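Local coordinates for Carboxylesterase/phospholipase family protein (Francisella tularensis subsp. tularensis, PDB 4F21) that probably hydrolyses carboxylic esters, acting as a serine hydrolase of the alpha/beta hydrolase superfamily, at residues G142-I145 and A146-A150; L167-W170 and D171-G175; M230-I233 and K234-N238. All coordinates share one frame; numbering follows the deposited sequence.

Contact 1: G142-I145 and A146-A150; sequences GGII and ATYTA
Tyr148 and Ile144 lie one helical turn apart, and their side chains run next to each other in the same direction. The backbone bond behind the pair is weak: Tyr148 N reaches Ile144 O at 3.4 Å, with an N-H...O angle of 143°. From there the tyrosine can be followed outward. Tyr148 CB sits 3.5 Å from Ile144 O. Further along, Tyr148 CD2 rests on the branch methyl Ile144 CG2 at 3.6 Å, and Tyr148 CE2 lies 3.9 Å from Ile144 CG2. In Ile144 this methyl is anti to the backbone N (chi1, measured to CG1, is -47°), which places it beside the ring. The phenol OH ends outside the helix, where it probably hydrogen-bonds Pro168 O, though the modelled separation is too short to be trusted.

A second pair adds to the turn. Thr149 OG1 donates to Ile145 O, closing a side-chain bond back onto the backbone four residues earlier. Thr149 OG1 and Ile145 O are modelled only 2.5 Å apart, so the exact length is doubtful. Ile145 and Thr149 also pack on helix 111-126, while Ala146 meets Leu136 of the sheet.

All the touching residues are buried. The stretch covers the short helix 144-150 of the beta-alpha-beta unit between strands 134-139 and 159-163. Gly142 ends a Gly-Phe-Ser-Gln-Gly sequence, consistent with the nucleophile elbow of alpha/beta hydrolases and with Ser140 as the probable nucleophile.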
ATOM      1  N   GLY A 142       1.698   5.646   3.831  1.00 53.10           N
ATOM      2  CA  GLY A 142       2.463   4.574   3.227  1.00 36.91           C
ATOM      3  C   GLY A 142       1.824   3.980   1.992  1.00 35.32           C
ATOM      4  O   GLY A 142       2.525   3.511   1.093  1.00 70.47           O
ATOM      5  N   GLY A 143       0.495   4.010   1.941  1.00 27.89           N
ATOM      6  CA  GLY A 143      -0.256   3.389   0.861  1.00 39.76           C
ATOM      7  C   GLY A 143       0.116   3.862  -0.532  1.00 63.86           C
ATOM      8  O   GLY A 143      -0.165   3.189  -1.525  1.00 79.23           O
ATOM      9  N   ILE A 144       0.748   5.029  -0.601  1.00 57.28           N
ATOM     10  CA  ILE A 144       1.204   5.597  -1.862  1.00 57.71           C
ATOM     11  C   ILE A 144       2.354   4.778  -2.452  1.00 58.20           C
ATOM     12  O   ILE A 144       2.393   4.514  -3.656  1.00 37.28           O
ATOM     13  CB  ILE A 144       1.687   7.044  -1.659  1.00 54.86           C
ATOM     14  CG1 ILE A 144       0.668   7.836  -0.833  1.00 31.97           C
ATOM     15  CG2 ILE A 144       1.954   7.713  -2.998  1.00 62.63           C
ATOM     16  CD1 ILE A 144       1.236   9.067  -0.160  1.00 16.92           C
ATOM     17  N   ILE A 145       3.277   4.367  -1.587  1.00 61.69           N
ATOM     18  CA  ILE A 145       4.521   3.735  -2.020  1.00 60.66           C
ATOM     19  C   ILE A 145       4.339   2.250  -2.351  1.00 51.32           C
ATOM     20  O   ILE A 145       5.282   1.577  -2.766  1.00 51.03           O
ATOM     21  CB  ILE A 145       5.627   3.911  -0.952  1.00 67.03           C
ATOM     22  CG1 ILE A 145       5.518   5.290  -0.301  1.00 59.55           C
ATOM     23  CG2 ILE A 145       7.012   3.746  -1.559  1.00 84.77           C
ATOM     24  CD1 ILE A 145       5.831   6.440  -1.239  1.00 58.10           C
ATOM     25  N   ALA A 146       3.123   1.744  -2.174  1.00 26.44           N
ATOM     26  CA  ALA A 146       2.837   0.346  -2.482  1.00 43.85           C
ATOM     27  C   ALA A 146       2.238   0.202  -3.873  1.00 41.89           C
ATOM     28  O   ALA A 146       2.639  -0.665  -4.654  1.00 18.37           O
ATOM     29  CB  ALA A 146       1.907  -0.246  -1.441  1.00 44.98           C
ATOM     30  N   THR A 147       1.269   1.061  -4.172  1.00 51.23           N
ATOM     31  CA  THR A 147       0.593   1.042  -5.461  1.00 46.24           C
ATOM     32  C   THR A 147       1.550   1.471  -6.565  1.00 45.60           C
ATOM     33  O   THR A 147       1.898   0.666  -7.434  1.00 61.94           O
ATOM     34  CB  THR A 147      -0.662   1.942  -5.450  1.00 26.70           C
ATOM     35  OG1 THR A 147      -1.624   1.405  -4.534  1.00 18.73           O
ATOM     36  CG2 THR A 147      -1.286   2.015  -6.825  1.00 21.27           C
ATOM     37  N   TYR A 148       1.989   2.730  -6.499  1.00 30.44           N
ATOM     38  CA  TYR A 148       2.925   3.313  -7.467  1.00 24.05           C
ATOM     39  C   TYR A 148       4.115   2.416  -7.767  1.00 28.31           C
ATOM     40  O   TYR A 148       4.543   2.311  -8.915  1.00 59.49           O
ATOM     41  CB  TYR A 148       3.443   4.666  -6.973  1.00 44.20           C
ATOM     42  CG  TYR A 148       2.578   5.847  -7.354  1.00 48.44           C
ATOM     43  CD1 TYR A 148       1.884   5.871  -8.556  1.00 35.92           C
ATOM     44  CD2 TYR A 148       2.461   6.942  -6.509  1.00 41.68           C
ATOM     45  CE1 TYR A 148       1.095   6.950  -8.902  1.00 39.96           C
ATOM     46  CE2 TYR A 148       1.679   8.021  -6.845  1.00 47.82           C
ATOM     47  CZ  TYR A 148       0.998   8.023  -8.042  1.00 48.98           C
ATOM     48  OH  TYR A 148       0.217   9.103  -8.372  1.00 51.03           O
ATOM     49  N   THR A 149       4.653   1.785  -6.730  1.00 33.30           N
ATOM     50  CA  THR A 149       5.754   0.847  -6.897  1.00 52.27           C
ATOM     51  C   THR A 149       5.343  -0.313  -7.797  1.00 56.41           C
ATOM     52  O   THR A 149       5.956  -0.550  -8.841  1.00 52.76           O
ATOM     53  CB  THR A 149       6.226   0.287  -5.542  1.00 42.44           C
ATOM     54  OG1 THR A 149       6.754   1.351  -4.741  1.00 18.58           O
ATOM     55  CG2 THR A 149       7.297  -0.777  -5.747  1.00 27.84           C
ATOM     56  N   ALA A 150       4.285  -1.013  -7.399  1.00 48.54           N
ATOM     57  CA  ALA A 150       3.866  -2.226  -8.091  1.00 44.30           C
ATOM     58  C   ALA A 150       3.490  -1.971  -9.547  1.00 30.04           C
ATOM     59  O   ALA A 150       3.750  -2.803 -10.416  1.00 30.58           O
ATOM     60  CB  ALA A 150       2.721  -2.892  -7.347  1.00 65.52           C
TER

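Contact 2: L167-W170 and D171-G175; sequences LPAW and DNFKG
Ala169 and Phe173 meet through both backbone and side chain at the start of a short helix. Ala169 occupies the N-cap position. Its carbonyl O accepts Asn172 N at 3.0 Å, with an N-H...O angle of 130°. This donor stands above the carbonyl plane, 60° out of it. Phe173 N gives the same oxygen a second, weak bond. The phenyl ring also turns an edge to it: Ala169 O lies in the ring plane, 3.0 Å from Phe173 CD2. The methyl CB of Ala169 packs on Phe173 CE2 at 3.6 Å.

Trp170 and Lys174 form the other pair, with side chains crossing at about a right angle. Lys174 CB stands over one face of the indole, toward its rim, 4.2 Å from Trp170 CE2. Farther out, Lys174 CE comes to 3.8 Å from Trp170 NE1. The backbone itself sets Lys174 CB 3.1 Å from Trp170 O. A chi1 of 59° then puts Lys174 CG between its own N and carbonyl carbon, 3.3 Å from Trp170 O. A bend at chi3 helps to set the ammonium group, which has a long salt bridge to Asp171, 3.8 Å from Lys174 NZ to Asp171 OD1.

Beyond this shell, Phe173 is seated among Val107, Ile110 and Ile114. Trp170 reaches Ser212 and Lys208.

One carbonyl takes one ordinary and one weak amide donor, and the Phe173 ring edge lies against it. Both the methylenes and the ammonium end of Lys174 lie along the indole, and the long Asp171 pairing probably steadies that exposed end only modestly.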
ATOM      1  N   LEU A 167      -4.071   9.197  -4.146  1.00 38.85           N
ATOM      2  CA  LEU A 167      -3.116   8.988  -5.229  1.00 28.32           C
ATOM      3  C   LEU A 167      -2.511  10.312  -5.694  1.00 46.63           C
ATOM      4  O   LEU A 167      -3.007  10.922  -6.639  1.00 79.61           O
ATOM      5  CB  LEU A 167      -3.801   8.277  -6.396  1.00 24.09           C
ATOM      6  CG  LEU A 167      -2.963   7.319  -7.241  1.00 56.47           C
ATOM      7  CD1 LEU A 167      -2.182   6.367  -6.352  1.00 76.18           C
ATOM      8  CD2 LEU A 167      -3.854   6.538  -8.191  1.00 63.96           C
ATOM      9  N   PRO A 168      -1.431  10.759  -5.028  1.00 43.76           N
ATOM     10  CA  PRO A 168      -0.793  12.048  -5.313  1.00 50.52           C
ATOM     11  C   PRO A 168       0.152  11.971  -6.504  1.00 57.16           C
ATOM     12  O   PRO A 168       0.569  10.877  -6.882  1.00 52.08           O
ATOM     13  CB  PRO A 168       0.018  12.309  -4.045  1.00 29.06           C
ATOM     14  CG  PRO A 168       0.417  10.957  -3.605  1.00 26.32           C
ATOM     15  CD  PRO A 168      -0.749  10.049  -3.933  1.00 38.77           C
ATOM     16  N   ALA A 169       0.480  13.128  -7.074  1.00 69.67           N
ATOM     17  CA  ALA A 169       1.414  13.222  -8.196  1.00 71.95           C
ATOM     18  C   ALA A 169       1.069  12.254  -9.324  1.00 63.45           C
ATOM     19  O   ALA A 169       1.956  11.690  -9.962  1.00 52.03           O
ATOM     20  CB  ALA A 169       2.845  13.003  -7.723  1.00 55.54           C
ATOM     21  N   TRP A 170      -0.227  12.067  -9.558  1.00 54.21           N
ATOM     22  CA  TRP A 170      -0.703  11.154 -10.590  1.00 51.84           C
ATOM     23  C   TRP A 170      -0.187  11.552 -11.971  1.00 87.52           C
ATOM     24  O   TRP A 170      -0.018  10.704 -12.842  1.00105.75           O
ATOM     25  CB  TRP A 170      -2.234  11.076 -10.573  1.00 26.06           C
ATOM     26  CG  TRP A 170      -2.826  10.247 -11.681  1.00 31.19           C
ATOM     27  CD1 TRP A 170      -3.518  10.704 -12.765  1.00 33.54           C
ATOM     28  CD2 TRP A 170      -2.776   8.820 -11.811  1.00 33.00           C
ATOM     29  NE1 TRP A 170      -3.902   9.652 -13.558  1.00 32.51           N
ATOM     30  CE2 TRP A 170      -3.458   8.486 -12.996  1.00 21.50           C
ATOM     31  CE3 TRP A 170      -2.220   7.796 -11.040  1.00 46.78           C
ATOM     32  CZ2 TRP A 170      -3.601   7.170 -13.428  1.00 33.17           C
ATOM     33  CZ3 TRP A 170      -2.365   6.491 -11.470  1.00 41.87           C
ATOM     34  CH2 TRP A 170      -3.050   6.189 -12.652  1.00 39.14           C
ATOM     35  N   ASP A 171       0.079  12.841 -12.157  1.00 89.96           N
ATOM     36  CA  ASP A 171       0.627  13.334 -13.416  1.00 88.82           C
ATOM     37  C   ASP A 171       2.078  12.898 -13.635  1.00 99.95           C
ATOM     38  O   ASP A 171       2.482  12.617 -14.764  1.00127.52           O
ATOM     39  CB  ASP A 171       0.507  14.858 -13.501  1.00 80.11           C
ATOM     40  CG  ASP A 171      -0.835  15.307 -14.043  1.00 77.54           C
ATOM     41  OD1 ASP A 171      -1.798  14.515 -13.973  1.00 86.04           O
ATOM     42  OD2 ASP A 171      -0.927  16.451 -14.541  1.00 63.73           O
ATOM     43  N   ASN A 172       2.854  12.839 -12.557  1.00 60.52           N
ATOM     44  CA  ASN A 172       4.268  12.485 -12.651  1.00 48.98           C
ATOM     45  C   ASN A 172       4.538  10.994 -12.819  1.00 52.08           C
ATOM     46  O   ASN A 172       5.592  10.603 -13.323  1.00 53.54           O
ATOM     47  CB  ASN A 172       5.035  12.999 -11.430  1.00 63.30           C
ATOM     48  CG  ASN A 172       5.437  14.453 -11.561  1.00 61.25           C
ATOM     49  OD1 ASN A 172       5.557  14.980 -12.667  1.00 75.91           O
ATOM     50  ND2 ASN A 172       5.657  15.106 -10.431  1.00 33.70           N
ATOM     51  N   PHE A 173       3.588  10.164 -12.397  1.00 46.51           N
ATOM     52  CA  PHE A 173       3.808   8.723 -12.365  1.00 62.88           C
ATOM     53  C   PHE A 173       2.937   7.939 -13.350  1.00 49.71           C
ATOM     54  O   PHE A 173       3.087   6.726 -13.482  1.00 52.61           O
ATOM     55  CB  PHE A 173       3.588   8.189 -10.946  1.00 79.91           C
ATOM     56  CG  PHE A 173       4.568   8.717  -9.932  1.00 75.76           C
ATOM     57  CD1 PHE A 173       5.690   7.981  -9.583  1.00 64.61           C
ATOM     58  CD2 PHE A 173       4.363   9.943  -9.319  1.00 65.88           C
ATOM     59  CE1 PHE A 173       6.588   8.460  -8.647  1.00 58.67           C
ATOM     60  CE2 PHE A 173       5.259  10.428  -8.384  1.00 56.49           C
ATOM     61  CZ  PHE A 173       6.373   9.687  -8.049  1.00 54.60           C
ATOM     62  N   LYS A 174       2.038   8.629 -14.043  1.00 62.34           N
ATOM     63  CA  LYS A 174       1.071   7.962 -14.917  1.00 69.07           C
ATOM     64  C   LYS A 174       1.694   7.319 -16.158  1.00 80.23           C
ATOM     65  O   LYS A 174       1.180   6.324 -16.668  1.00 82.42           O
ATOM     66  CB  LYS A 174      -0.040   8.931 -15.331  1.00 54.83           C
ATOM     67  CG  LYS A 174       0.455  10.160 -16.077  1.00 58.85           C
ATOM     68  CD  LYS A 174      -0.576  11.275 -16.063  1.00 40.74           C
ATOM     69  CE  LYS A 174      -1.925  10.798 -16.560  1.00 33.93           C
ATOM     70  NZ  LYS A 174      -2.931  11.889 -16.503  1.00 25.78           N
ATOM     71  N   GLY A 175       2.793   7.888 -16.641  1.00 85.76           N
ATOM     72  CA  GLY A 175       3.429   7.392 -17.849  1.00 85.96           C
ATOM     73  C   GLY A 175       4.405   6.261 -17.588  1.00 71.47           C
ATOM     74  O   GLY A 175       4.725   5.479 -18.484  1.00 61.22           O
TER

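Contact 3: M230-I233 and K234-N238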
ATOM      1  N   MET A 230     -12.278  -4.077  12.369  1.00 37.41           N
ATOM      2  CA  MET A 230     -12.241  -5.515  12.491  1.00 29.53           C
ATOM      3  C   MET A 230     -12.790  -6.249  11.276  1.00 18.10           C
ATOM      4  O   MET A 230     -12.280  -7.280  10.919  1.00 24.66           O
ATOM      5  CB  MET A 230     -12.897  -5.958  13.798  1.00 27.73           C
ATOM      6  CG  MET A 230     -11.990  -5.922  15.007  1.00  9.76           C
ATOM      7  SD  MET A 230     -10.750  -7.261  15.231  1.00122.04           S
ATOM      8  CE  MET A 230      -9.858  -7.182  13.715  1.00 12.63           C
ATOM      9  N   GLU A 231     -13.812  -5.696  10.644  1.00 35.08           N
ATOM     10  CA  GLU A 231     -14.395  -6.238   9.419  1.00 44.76           C
ATOM     11  C   GLU A 231     -13.355  -6.110   8.315  1.00 19.14           C
ATOM     12  O   GLU A 231     -13.142  -7.029   7.516  1.00 32.77           O
ATOM     13  CB  GLU A 231     -15.652  -5.447   9.033  1.00 42.07           C
ATOM     14  CG  GLU A 231     -16.682  -5.322  10.166  1.00 27.10           C
ATOM     15  CD  GLU A 231     -17.361  -6.642  10.498  1.00 44.20           C
ATOM     16  OE1 GLU A 231     -17.283  -7.578   9.673  1.00 59.49           O
ATOM     17  OE2 GLU A 231     -17.966  -6.744  11.588  1.00 52.81           O
ATOM     18  N   GLU A 232     -12.677  -4.966   8.307  1.00 28.64           N
ATOM     19  CA  GLU A 232     -11.608  -4.700   7.354  1.00 29.21           C
ATOM     20  C   GLU A 232     -10.468  -5.688   7.544  1.00 34.66           C
ATOM     21  O   GLU A 232      -9.909  -6.170   6.577  1.00 48.54           O
ATOM     22  CB  GLU A 232     -11.092  -3.272   7.517  1.00 32.60           C
ATOM     23  CG  GLU A 232     -10.014  -2.887   6.527  1.00 33.52           C
ATOM     24  CD  GLU A 232      -9.669  -1.419   6.605  1.00 35.32           C
ATOM     25  OE1 GLU A 232     -10.156  -0.742   7.538  1.00 29.17           O
ATOM     26  OE2 GLU A 232      -8.913  -0.940   5.735  1.00 44.14           O
ATOM     27  N   ILE A 233     -10.134  -5.990   8.795  1.00 32.75           N
ATOM     28  CA  ILE A 233      -9.079  -6.956   9.095  1.00 24.88           C
ATOM     29  C   ILE A 233      -9.446  -8.328   8.537  1.00 14.19           C
ATOM     30  O   ILE A 233      -8.616  -9.016   7.935  1.00 22.01           O
ATOM     31  CB  ILE A 233      -8.813  -7.045  10.607  1.00 43.05           C
ATOM     32  CG1 ILE A 233      -7.909  -5.897  11.052  1.00 48.44           C
ATOM     33  CG2 ILE A 233      -8.146  -8.351  10.960  1.00 70.56           C
ATOM     34  CD1 ILE A 233      -6.510  -5.983  10.490  1.00  5.32           C
ATOM     35  N   LYS A 234     -10.706  -8.705   8.727  1.00 39.27           N
ATOM     36  CA  LYS A 234     -11.229  -9.930   8.130  1.00 30.40           C
ATOM     37  C   LYS A 234     -11.054  -9.919   6.613  1.00 58.35           C
ATOM     38  O   LYS A 234     -10.607 -10.909   6.030  1.00 63.55           O
ATOM     39  CB  LYS A 234     -12.710 -10.119   8.480  1.00 23.98           C
ATOM     40  CG  LYS A 234     -13.349 -11.325   7.811  1.00 56.15           C
ATOM     41  CD  LYS A 234     -14.866 -11.206   7.754  1.00 78.00           C
ATOM     42  CE  LYS A 234     -15.468 -12.391   7.007  1.00 91.07           C
ATOM     43  NZ  LYS A 234     -16.930 -12.223   6.764  1.00 86.65           N
ATOM     44  N   ASP A 235     -11.399  -8.800   5.976  1.00 24.60           N
ATOM     45  CA  ASP A 235     -11.286  -8.703   4.520  1.00 26.72           C
ATOM     46  C   ASP A 235      -9.836  -8.754   4.015  1.00 57.46           C
ATOM     47  O   ASP A 235      -9.560  -9.289   2.941  1.00 78.24           O
ATOM     48  CB  ASP A 235     -11.984  -7.446   3.995  1.00 26.05           C
ATOM     49  CG  ASP A 235     -13.448  -7.682   3.678  1.00 40.60           C
ATOM     50  OD1 ASP A 235     -13.862  -8.860   3.630  1.00 36.20           O
ATOM     51  OD2 ASP A 235     -14.176  -6.688   3.464  1.00 26.23           O
ATOM     52  N   ILE A 236      -8.924  -8.179   4.790  1.00 35.07           N
ATOM     53  CA  ILE A 236      -7.499  -8.180   4.485  1.00 10.59           C
ATOM     54  C   ILE A 236      -6.983  -9.609   4.540  1.00 27.90           C
ATOM     55  O   ILE A 236      -6.318 -10.094   3.609  1.00 42.19           O
ATOM     56  CB  ILE A 236      -6.731  -7.334   5.520  1.00 16.47           C
ATOM     57  CG1 ILE A 236      -7.027  -5.846   5.328  1.00 10.87           C
ATOM     58  CG2 ILE A 236      -5.237  -7.591   5.433  1.00 31.75           C
ATOM     59  CD1 ILE A 236      -6.454  -4.985   6.417  1.00 11.18           C
ATOM     60  N   SER A 237      -7.299 -10.270   5.651  1.00 65.86           N
ATOM     61  CA  SER A 237      -7.029 -11.690   5.829  1.00 53.13           C
ATOM     62  C   SER A 237      -7.506 -12.463   4.609  1.00 60.61           C
ATOM     63  O   SER A 237      -6.737 -13.183   3.972  1.00 64.49           O
ATOM     64  CB  SER A 237      -7.748 -12.199   7.080  1.00 39.42           C
ATOM     65  OG  SER A 237      -8.022 -13.583   6.982  1.00 34.85           O
ATOM     66  N   ASN A 238      -8.775 -12.280   4.266  1.00 48.43           N
ATOM     67  CA  ASN A 238      -9.357 -12.957   3.119  1.00 37.30           C
ATOM     68  C   ASN A 238      -8.661 -12.627   1.793  1.00 31.72           C
ATOM     69  O   ASN A 238      -8.634 -13.453   0.881  1.00 28.47           O
ATOM     70  CB  ASN A 238     -10.866 -12.697   3.047  1.00 35.18           C
ATOM     71  CG  ASN A 238     -11.637 -13.445   4.122  1.00 33.28           C
ATOM     72  OD1 ASN A 238     -12.356 -12.848   4.922  1.00 19.89           O
ATOM     73  ND2 ASN A 238     -11.481 -14.762   4.147  1.00 31.10           N
TER
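Met230 to Ser237 make two turns of regular alpha-helix, held by four successive i to i+4 backbone bonds. Lys234 N binds Met230 O at 3.1 Å. The next bond, Asp235 N to Glu231 O, is 2.9 Å long. Ile236 N reaches Glu232 O at 2.9 Å as well. The straightest of the four is Ser237 N to Ile233 O, 2.9 Å with an N-H...O angle of 173°.

The side chains divide between a buried and an exposed side. On the buried side, Ile236 crosses both Glu232 and Ile233 at a slant. Its CG1 is anti to the carbonyl carbon (chi1 -71°), which brings Ile236 CG1 to 3.2 Å from Glu232 O. Ile236 CD1 meets the methylene Glu232 CG at 4.1 Å, and Ile233 CD1 lies 4.2 Å from the same Ile236 CD1. Ile236 goes on to pack against Met161 and Leu163 of strand 159-163, and Ile233 against Ile56 and Phe60.

On the exposed side, Lys234 lays its CB against Glu231 O at 3.3 Å. The rest of its chain is extended and leads away. Asp235 is only partly exposed and is held to strand 216-221. Its carboxylate OD2 is hydrogen-bonded to Tyr221 OH, with Lys219 of the same strand as a long, weak ionic partner.

Glu232 is buried, and its OE1 accepts a weak bond from Cys229 N just before the helix. The N-terminal end of the helix would probably help to stabilise a negative charge there. Its aliphatic part serves as apolar surface for Ile236, so one residue contributes both to the packing and to the helix start.

Contacts 1 and 2 are neighbours, with centres about 12 Å apart. Tyr148 joins them: its ring stacks with that of Phe173, and Tyr148 CE1 comes to 3.5 Å from Phe173 CB. The buried helix 144-150 and the more exposed helix 170-173 thereby pack together. Contact 3 touches neither. Its centre is about 20 Å from that of contact 1 and about 29 Å from that of contact 2, with nearest atoms about 11 and 15 Å away. Contacts 2 and 3 lie on opposite sides of the chain's centre. Contact 1 lies nearest in sequence to the probable Ser140-His226-Asp194 triad: Gly142 comes two residues after Ser140, close to the triad without touching it. Contact 3 follows His226, on the last helix.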